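Local coordinates for protein C-domain type II peptide synthetase (Streptomyces globisporus, PDB 4ZNM) that belongs to the condensation-domain family of the CoA-dependent acyltransferase clan and probably acts as a free-standing (type II) component of peptide synthetase machinery, at residues Y445-V448 against L449-V453. Numbering follows the deposited sequence.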
loop_
_atom_site.group_PDB
_atom_site.type_symbol
_atom_site.label_atom_id
_atom_site.label_comp_id
_atom_site.label_asym_id
_atom_site.label_seq_id
_atom_site.Cartn_x
_atom_site.Cartn_y
_atom_site.Cartn_z
ATOM N N TYR A 445 11.994 -3.724 -15.961
ATOM C CA TYR A 445 11.143 -2.545 -15.793
ATOM C C TYR A 445 11.981 -1.258 -15.732
ATOM O O TYR A 445 11.649 -0.274 -16.392
ATOM C CB TYR A 445 10.253 -2.634 -14.530
ATOM C CG TYR A 445 9.475 -1.348 -14.293
ATOM C CD1 TYR A 445 8.354 -1.042 -15.047
ATOM C CD2 TYR A 445 9.892 -0.426 -13.364
ATOM C CE1 TYR A 445 7.651 0.142 -14.881
ATOM C CE2 TYR A 445 9.197 0.782 -13.183
ATOM C CZ TYR A 445 8.079 1.064 -13.949
ATOM O OH TYR A 445 7.380 2.256 -13.772
ATOM N N LEU A 446 13.057 -1.246 -14.957
ATOM C CA LEU A 446 13.825 -0.010 -14.813
ATOM C C LEU A 446 14.479 0.375 -16.139
ATOM O O LEU A 446 14.621 1.571 -16.466
ATOM C CB LEU A 446 14.882 -0.135 -13.699
ATOM C CG LEU A 446 14.243 -0.211 -12.315
ATOM C CD1 LEU A 446 15.280 -0.531 -11.205
ATOM C CD2 LEU A 446 13.496 1.079 -11.983
ATOM N N ASP A 447 14.848 -0.636 -16.913
ATOM C CA ASP A 447 15.430 -0.403 -18.236
ATOM C C ASP A 447 14.364 0.132 -19.219
ATOM O O ASP A 447 14.625 1.070 -19.971
ATOM C CB ASP A 447 16.066 -1.700 -18.786
ATOM C CG ASP A 447 16.744 -1.496 -20.134
ATOM O OD1 ASP A 447 17.833 -0.880 -20.151
ATOM O OD2 ASP A 447 16.184 -1.958 -21.161
ATOM N N VAL A 448 13.169 -0.457 -19.212
ATOM C CA VAL A 448 12.085 0.027 -20.085
ATOM C C VAL A 448 11.807 1.500 -19.770
ATOM O O VAL A 448 11.745 2.354 -20.674
ATOM C CB VAL A 448 10.816 -0.823 -19.923
ATOM C CG1 VAL A 448 9.581 -0.092 -20.441
ATOM C CG2 VAL A 448 10.976 -2.136 -20.651
ATOM N N LEU A 449 11.668 1.794 -18.476
ATOM C CA LEU A 449 11.344 3.153 -18.023
ATOM C C LEU A 449 12.420 4.139 -18.458
ATOM O O LEU A 449 12.116 5.221 -18.950
ATOM C CB LEU A 449 11.176 3.191 -16.495
ATOM C CG LEU A 449 10.939 4.540 -15.849
ATOM C CD1 LEU A 449 9.635 5.130 -16.347
ATOM C CD2 LEU A 449 10.910 4.401 -14.334
ATOM N N GLU A 450 13.685 3.778 -18.297
ATOM C CA GLU A 450 14.763 4.695 -18.678
ATOM C C GLU A 450 14.730 5.030 -20.158
ATOM O O GLU A 450 14.876 6.197 -20.569
ATOM C CB GLU A 450 16.112 4.095 -18.331
ATOM C CG GLU A 450 17.282 5.037 -18.561
ATOM C CD GLU A 450 18.590 4.455 -18.054
ATOM O OE1 GLU A 450 18.589 3.869 -16.948
ATOM O OE2 GLU A 450 19.613 4.573 -18.763
ATOM N N ASN A 451 14.546 3.999 -20.966
ATOM C CA ASN A 451 14.567 4.162 -22.410
ATOM C C ASN A 451 13.329 4.899 -22.908
ATOM O O ASN A 451 13.393 5.675 -23.850
ATOM C CB ASN A 451 14.693 2.798 -23.067
ATOM C CG ASN A 451 16.101 2.276 -22.993
ATOM O OD1 ASN A 451 17.055 3.039 -23.166
ATOM N ND2 ASN A 451 16.251 0.987 -22.726
ATOM N N ALA A 452 12.217 4.693 -22.232
ATOM C CA ALA A 452 10.979 5.348 -22.621
ATOM C C ALA A 452 11.053 6.868 -22.465
ATOM O O ALA A 452 10.655 7.586 -23.374
ATOM C CB ALA A 452 9.819 4.794 -21.812
ATOM N N VAL A 453 11.543 7.360 -21.323
ATOM C CA VAL A 453 11.535 8.801 -21.068
ATOM C C VAL A 453 12.722 9.469 -21.757
ATOM O O VAL A 453 12.670 10.653 -22.058
ATOM C CB VAL A 453 11.540 9.127 -19.563
ATOM C CG1 VAL A 453 10.247 8.689 -18.921
ATOM C CG2 VAL A 453 12.729 8.506 -18.903
HETATM O O HOH W 1 17.113 2.175 -15.678
#
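Y445 and L449 meet one helical turn apart: the backbone O of Y445 accepts the N-H of L449 at 2.9 Å, and CD2 of the leucine lies 4.2 Å from ring atom CE2, reaching the ring at a slant. With CG anti to the backbone N (chi1 174°), the tyrosine ring leans toward the following turn, and its OH is hydrogen-bonded to the backbone O of M272. At L446 the carbonyl does double duty. It receives the N-H of E450 at 3.0 Å, tilted 32° from the carbonyl plane. A water donates weakly to the same L446 O and, at 2.6 Å, to E450 OE1, which also forms a salt bridge with R250. These i to i+4 steps illustrate the amphipathic alpha-helix, here the C-terminal helix 435-454 of the condensation domain, whose apolar side packs on helices 251-264 and 268-284. D447 belongs to the polar side; its carbonyl takes the N-H of N451 at 3.1 Å, and its OD2 comes 3.3 Å from N451 ND2, with carboxylate and amide planes nearly perpendicular (87°). V448 returns to the buried side, touching V278. Its O binds the N-H of A452 at 2.8 Å, and the methyl CB of A452 rests 3.3 Å from that same V448 O.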